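Local coordinates for protein peptidoglycan D,D-transpeptidase FtsI (Yersinia pestis, PDB 6SYN) that probably cross-links peptidoglycan strands during cell division as a class B D,D-transpeptidase, a target of penicillins such as carbenicillin, at residues A[362-367]-A[441-446]. Numbering follows the deposited sequence.
Sequences FGYGLM and GTAKKV. With CB9 ((2R,4S)-2-[(1R)-1-{[(2S)-2-carboxy-2-phenylacetyl]amino}-2-oxoethyl]-5,5-dimethyl-1,3-thiazolidine-4-carboxylic acid), chain D.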
loop_
_atom_site.group_PDB
_atom_site.type_symbol
_atom_site.label_atom_id
_atom_site.label_comp_id
_atom_site.label_asym_id
_atom_site.label_seq_id
_atom_site.Cartn_x
_atom_site.Cartn_y
_atom_site.Cartn_z
ATOM N N PHE A 362 3.309 21.748 4.942
ATOM C CA PHE A 362 3.587 21.003 3.683
ATOM C C PHE A 362 4.213 19.646 4.034
ATOM O O PHE A 362 5.085 19.158 3.288
ATOM C CB PHE A 362 4.361 21.856 2.669
ATOM C CG PHE A 362 5.472 22.733 3.193
ATOM C CD1 PHE A 362 6.769 22.255 3.310
ATOM C CD2 PHE A 362 5.238 24.065 3.499
ATOM C CE1 PHE A 362 7.793 23.078 3.756
ATOM C CE2 PHE A 362 6.263 24.886 3.944
ATOM C CZ PHE A 362 7.537 24.391 4.073
ATOM N N GLY A 363 3.755 19.064 5.150
ATOM C CA GLY A 363 3.803 17.618 5.446
ATOM C C GLY A 363 5.147 17.113 5.941
ATOM O O GLY A 363 5.362 15.902 5.816
ATOM N N TYR A 364 6.010 17.969 6.501
ATOM C CA TYR A 364 7.258 17.548 7.194
ATOM C C TYR A 364 7.051 17.668 8.711
ATOM O O TYR A 364 6.374 18.623 9.141
ATOM C CB TYR A 364 8.454 18.351 6.678
ATOM C CG TYR A 364 8.773 18.108 5.225
ATOM C CD1 TYR A 364 9.283 16.887 4.804
ATOM C CD2 TYR A 364 8.550 19.085 4.264
ATOM C CE1 TYR A 364 9.570 16.643 3.470
ATOM C CE2 TYR A 364 8.829 18.857 2.926
ATOM C CZ TYR A 364 9.344 17.632 2.528
ATOM O OH TYR A 364 9.636 17.405 1.212
ATOM N N GLY A 365 7.585 16.717 9.491
ATOM C CA GLY A 365 7.488 16.690 10.969
ATOM C C GLY A 365 6.604 15.569 11.507
ATOM O O GLY A 365 6.353 15.554 12.736
ATOM N N LEU A 366 6.158 14.652 10.644
ATOM C CA LEU A 366 5.310 13.486 11.012
ATOM C C LEU A 366 5.527 12.369 9.990
ATOM O O LEU A 366 5.863 12.673 8.833
ATOM C CB LEU A 366 3.830 13.893 11.081
ATOM C CG LEU A 366 3.104 14.150 9.754
ATOM C CD1 LEU A 366 1.630 14.438 10.005
ATOM C CD2 LEU A 366 3.729 15.293 8.968
ATOM N N MET A 367 5.311 11.127 10.410
ATOM C CA MET A 367 5.505 9.929 9.560
ATOM C C MET A 367 4.241 9.069 9.638
ATOM O O MET A 367 3.756 8.820 10.752
ATOM C CB MET A 367 6.749 9.160 10.012
ATOM C CG MET A 367 7.982 10.049 10.054
ATOM S SD MET A 367 9.535 9.155 9.803
ATOM C CE MET A 367 10.379 10.269 8.681
ATOM N N GLY A 441 2.157 15.311 -4.584
ATOM C CA GLY A 441 3.196 15.520 -3.566
ATOM C C GLY A 441 4.524 14.971 -4.049
ATOM O O GLY A 441 4.524 13.936 -4.757
ATOM N N THR A 442 5.610 15.672 -3.722
ATOM C CA THR A 442 7.012 15.227 -3.914
ATOM C C THR A 442 7.738 15.492 -2.594
ATOM O O THR A 442 8.195 16.638 -2.392
ATOM C CB THR A 442 7.668 15.930 -5.114
ATOM O OG1 THR A 442 6.721 16.021 -6.180
ATOM C CG2 THR A 442 8.918 15.226 -5.595
ATOM N N ALA A 443 7.770 14.497 -1.704
ATOM C CA ALA A 443 8.420 14.583 -0.376
ATOM C C ALA A 443 9.914 14.302 -0.542
ATOM O O ALA A 443 10.257 13.324 -1.232
ATOM C CB ALA A 443 7.781 13.626 0.599
ATOM N N LYS A 444 10.760 15.161 0.031
ATOM C CA LYS A 444 12.214 14.900 0.182
ATOM C C LYS A 444 12.368 13.792 1.225
ATOM O O LYS A 444 11.685 13.867 2.265
ATOM C CB LYS A 444 12.976 16.177 0.552
ATOM C CG LYS A 444 13.504 16.963 -0.639
ATOM C CD LYS A 444 14.472 18.066 -0.273
ATOM C CE LYS A 444 15.489 18.340 -1.366
ATOM N NZ LYS A 444 15.664 19.793 -1.608
ATOM N N LYS A 445 13.190 12.784 0.923
ATOM C CA LYS A 445 13.381 11.583 1.777
ATOM C C LYS A 445 14.410 11.895 2.865
ATOM O O LYS A 445 15.548 12.247 2.523
ATOM C CB LYS A 445 13.835 10.384 0.941
ATOM C CG LYS A 445 12.718 9.471 0.465
ATOM C CD LYS A 445 13.228 8.232 -0.232
ATOM C CE LYS A 445 13.922 7.256 0.695
ATOM N NZ LYS A 445 13.060 6.093 1.017
ATOM N N VAL A 446 14.017 11.758 4.129
ATOM C CA VAL A 446 14.904 12.007 5.300
ATOM C C VAL A 446 15.715 10.726 5.562
ATOM O O VAL A 446 15.164 9.621 5.377
ATOM C CB VAL A 446 14.089 12.495 6.516
ATOM C CG1 VAL A 446 13.300 11.378 7.183
ATOM C CG2 VAL A 446 14.962 13.222 7.528
HETATM C C CB9 D . 5.042 19.210 -1.741
HETATM N N CB9 D . 7.344 19.940 -2.426
HETATM O O CB9 D . 5.287 18.032 -1.846
HETATM C CA CB9 D . 5.947 20.335 -2.229
HETATM C CB CB9 D . 5.310 21.032 -3.466
HETATM C CAA CB9 D . 5.472 20.937 -7.102
HETATM C CAB CB9 D . 7.468 19.639 -6.358
HETATM O OAD CB9 D . 4.847 17.720 -6.852
HETATM O OAE CB9 D . 11.770 20.745 -1.005
HETATM O OAF CB9 D . 8.006 21.007 -0.571
HETATM O OAG CB9 D . 3.133 18.540 -5.809
HETATM O OAH CB9 D . 10.333 19.365 -0.260
HETATM C CAJ CB9 D . 11.174 19.110 -5.946
HETATM C CAK CB9 D . 10.919 20.451 -5.779
HETATM C CAL CB9 D . 10.967 18.240 -4.901
HETATM C CAM CB9 D . 10.452 20.924 -4.562
HETATM C CAN CB9 D . 10.493 18.707 -3.682
HETATM N NAP CB9 D . 4.447 20.152 -4.264
HETATM S SAQ CB9 D . 6.562 21.595 -4.662
HETATM C CAR CB9 D . 4.328 18.437 -6.015
HETATM C CAS CB9 D . 10.702 20.193 -1.053
HETATM C CAT CB9 D . 8.283 20.511 -1.662
HETATM C CAU CB9 D . 10.198 20.056 -3.508
HETATM C CAX CB9 D . 5.256 19.289 -5.132
HETATM C CAY CB9 D . 9.734 20.623 -2.172
HETATM C CAZ CB9 D . 6.169 20.289 -5.917
#
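In the loop that joins helix 354-360 to helix 370-381, residues 364-367 run at about 72° to 442-446, the last part of an outermost strand of the five-stranded transpeptidase sheet. Gly363 and Gly365 both have positive phi; at Gly365 a CB would collide with the preceding carbonyl oxygen, so glycine suits this turn. Between them, Tyr364 sets its CG beside the backbone N (chi1 -65°), and its ring reaches the strand with its hydroxyl end. There the backbone N-H of Lys444 meets Tyr364 OH at the ring edge, in plane, with N to OH 2.8 Å and a nearly straight angle of 170°. The same OH donates to carboxylate oxygen OAH of the bound CB9, 2.5 Å away. Tyrosine fits because one phenol can accept from the strand and give to the ligand. Ala443 lies close by, its small CB 4.3 Å from Tyr364 OH. Further along, Met367 CE and Val446 CG1 touch at 3.5 Å as the two side chains cross obliquely, an apolar contact at the other end of the pair. On the ligand side, Thr442 N, just after the KTG-type motif that Gly441 ends, donates to the carbonyl CB9 O (3.0 Å), consistent with the oxyanion hole. Thr442 OG1 donates to the thiazolidine carboxylate oxygen OAD (2.6 Å) and is also bonded to Gly487 N. Accepting from Lys444 N would polarise Tyr364 OH and probably strengthen its bond to the side-chain carboxylate; the strand thus positions Tyr364 while itself binding the carbonyl and the thiazolidine carboxylate.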